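Macrodomain protein (Streptomyces coelicolor, PDB 5E3B) probably hydrolyses ADP-ribosyl-thymidine in DNA to release ADP-ribose, and limits antibiotic production in this bacterium. Local coordinates at residues 155-158 against 159-163. Residues are numbered along the deposited sequence; the frame is centred on the assembly and turned at random.
Sequences SRVE and PLISD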
ATOM      1  N   SER A 155      -0.463   0.179 -15.634  1.00 21.73           N
ATOM      2  CA  SER A 155       0.378  -0.604 -16.507  1.00 20.82           C
ATOM      3  C   SER A 155       1.792  -0.692 -16.014  1.00 22.76           C
ATOM      4  O   SER A 155       2.535  -1.598 -16.413  1.00 19.58           O
ATOM      5  CB  SER A 155       0.361   0.084 -17.897  1.00 24.41           C
ATOM      6  OG  SER A 155       1.129   1.243 -17.901  1.00 28.56           O
ATOM      7  N   ARG A 156       2.221   0.301 -15.254  1.00 23.68           N
ATOM      8  CA  ARG A 156       3.461   0.178 -14.438  1.00 27.64           C
ATOM      9  C   ARG A 156       3.294  -0.613 -13.152  1.00 27.46           C
ATOM     10  O   ARG A 156       4.127  -1.510 -12.744  1.00 27.65           O
ATOM     11  CB  ARG A 156       3.950   1.595 -14.080  1.00 27.91           C
ATOM     12  CG  ARG A 156       4.911   2.134 -15.101  1.00 33.76           C
ATOM     13  CD  ARG A 156       4.221   2.614 -16.340  1.00 42.56           C
ATOM     14  NE  ARG A 156       5.128   3.081 -17.401  1.00 45.48           N
ATOM     15  CZ  ARG A 156       4.721   3.328 -18.655  1.00 52.62           C
ATOM     16  NH1 ARG A 156       3.441   3.131 -19.013  1.00 52.77           N
ATOM     17  NH2 ARG A 156       5.592   3.739 -19.580  1.00 53.54           N
ATOM     18  N   VAL A 157       2.258  -0.252 -12.411  1.00 22.87           N
ATOM     19  CA  VAL A 157       2.081  -0.856 -11.114  1.00 25.05           C
ATOM     20  C   VAL A 157       1.806  -2.366 -11.138  1.00 23.23           C
ATOM     21  O   VAL A 157       2.439  -3.084 -10.369  1.00 19.45           O
ATOM     22  CB  VAL A 157       1.024  -0.041 -10.254  1.00 25.94           C
ATOM     23  CG1 VAL A 157       0.727  -0.765  -8.940  1.00 28.76           C
ATOM     24  CG2 VAL A 157       1.560   1.407 -10.070  1.00 26.55           C
ATOM     25  N   GLU A 158       0.867  -2.889 -11.963  1.00 17.49           N
ATOM     26  CA  GLU A 158       0.462  -4.251 -11.834  1.00 15.52           C
ATOM     27  C   GLU A 158       1.732  -5.133 -12.105  1.00 13.55           C
ATOM     28  O   GLU A 158       1.949  -6.097 -11.420  1.00 15.22           O
ATOM     29  CB  GLU A 158      -0.824  -4.730 -12.606  1.00 18.06           C
ATOM     30  CG  GLU A 158      -1.106  -6.170 -12.373  1.00 20.08           C
ATOM     31  CD  GLU A 158      -2.487  -6.804 -12.690  1.00 20.48           C
ATOM     32  OE1 GLU A 158      -3.492  -6.183 -12.630  1.00 24.50           O
ATOM     33  OE2 GLU A 158      -2.561  -8.058 -12.788  1.00 24.53           O
ATOM     34  N   PRO A 159       2.530  -4.826 -13.160  1.00 14.77           N
ATOM     35  CA  PRO A 159       3.702  -5.682 -13.310  1.00 13.70           C
ATOM     36  C   PRO A 159       4.683  -5.698 -12.178  1.00 13.26           C
ATOM     37  O   PRO A 159       5.304  -6.712 -11.856  1.00 13.04           O
ATOM     38  CB  PRO A 159       4.402  -5.124 -14.543  1.00 14.73           C
ATOM     39  CG  PRO A 159       3.313  -4.561 -15.357  1.00 15.85           C
ATOM     40  CD  PRO A 159       2.360  -3.943 -14.334  1.00 16.30           C
ATOM     41  N   LEU A 160       4.762  -4.571 -11.461  1.00 13.17           N
ATOM     42  CA  LEU A 160       5.584  -4.600 -10.215  1.00 12.99           C
ATOM     43  C   LEU A 160       4.941  -5.427  -9.089  1.00 12.22           C
ATOM     44  O   LEU A 160       5.647  -6.000  -8.263  1.00 12.55           O
ATOM     45  CB  LEU A 160       5.883  -3.134  -9.798  1.00 13.92           C
ATOM     46  CG  LEU A 160       6.787  -2.275 -10.739  1.00 14.96           C
ATOM     47  CD1 LEU A 160       6.805  -0.798 -10.340  1.00 18.56           C
ATOM     48  CD2 LEU A 160       8.208  -2.838 -10.701  1.00 17.21           C
ATOM     49  N   ILE A 161       3.609  -5.529  -9.038  1.00 12.26           N
ATOM     50  CA  ILE A 161       2.927  -6.435  -8.104  1.00 11.74           C
ATOM     51  C   ILE A 161       3.330  -7.851  -8.430  1.00 12.28           C
ATOM     52  O   ILE A 161       3.670  -8.694  -7.590  1.00 12.35           O
ATOM     53  CB  ILE A 161       1.406  -6.220  -8.112  1.00 14.41           C
ATOM     54  CG1 ILE A 161       1.108  -4.759  -7.640  1.00 13.83           C
ATOM     55  CG2 ILE A 161       0.687  -7.302  -7.343  1.00 14.18           C
ATOM     56  CD1 ILE A 161      -0.314  -4.344  -7.771  1.00 15.38           C
ATOM     57  N   SER A 162       3.244  -8.165  -9.741  1.00 11.95           N
ATOM     58  CA  SER A 162       3.628  -9.524 -10.183  1.00 13.11           C
ATOM     59  C   SER A 162       5.096  -9.817  -9.813  1.00 12.72           C
ATOM     60  O   SER A 162       5.374 -10.940  -9.296  1.00 14.06           O
ATOM     61  CB  SER A 162       3.479  -9.658 -11.717  1.00 12.84           C
ATOM     62  OG  SER A 162       2.072  -9.616 -12.058  1.00 13.79           O
ATOM     63  N   ASP A 163       5.980  -8.876 -10.113  1.00 12.28           N
ATOM     64  CA  ASP A 163       7.420  -9.115  -9.959  1.00 13.62           C
ATOM     65  C   ASP A 163       7.866  -9.131  -8.477  1.00 14.15           C
ATOM     66  O   ASP A 163       8.776  -9.837  -8.104  1.00 15.20           O
ATOM     67  CB  ASP A 163       8.176  -8.096 -10.739  1.00 14.28           C
ATOM     68  CG  ASP A 163       9.631  -8.359 -10.777  1.00 16.82           C
ATOM     69  OD1 ASP A 163      10.065  -9.386 -11.346  1.00 15.30           O
ATOM     70  OD2 ASP A 163      10.405  -7.566 -10.175  1.00 19.57           O
TER
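Val157 and Ile161, one turn apart on helix 154-166, meet through their methyl groups: CG1 of Val157 lies 3.9 Å from CD1 of Ile161, the two side chains crossing at a slant. With CG1 of Val157 anti to its backbone N (chi1 174°), that methyl reaches forward along the helix, where CG1 of Ile161 carries CD1 to the valine. Both residues are buried, and their apolar side chains suit the covered face of the helix, although beta-branching is not itself a helix preference; Ile161 also touches Ile24. The side chain of Leu160 packs on Tyr119, Ile122 and Leu126 of helix 119-136.

The backbone bonds change in quality around Pro159. Its ring nitrogen carries no hydrogen, so the carbonyl of Ser155 receives no bond from it; instead the ring carbon CD sits 3.1 Å from Ser155 O. The helix is kinked here, and the following bond, from Leu160 N to Arg156 O, is weak at 3.4 Å. Normal lengths return with the next bond: Ile161 N gives a 3.0 Å bond to Val157 O, and Ser162 N gives a nearly straight one to Glu158 O (167° at the hydrogen).

Among the polar side chains, Glu158 has an extended chain, with CG anti to the backbone N (chi1 180°); its CB lies 3.7 Å from Pro159 CD. Its buried carboxylate is held at both oxygens, OE1 by Trp154 NE1 and OE2 by Tyr26 OH, which ties the helix to strand 25-28. Ser155 OG meets the carbonyls of Gly151 and Gly152, its one hydrogen shared or alternating between them, joining the first turn to the preceding loop.

Proline thus costs this macrodomain helix one backbone bond, while apolar packing and a doubly gripped carboxylate fasten the turns around the kink to neighbouring elements.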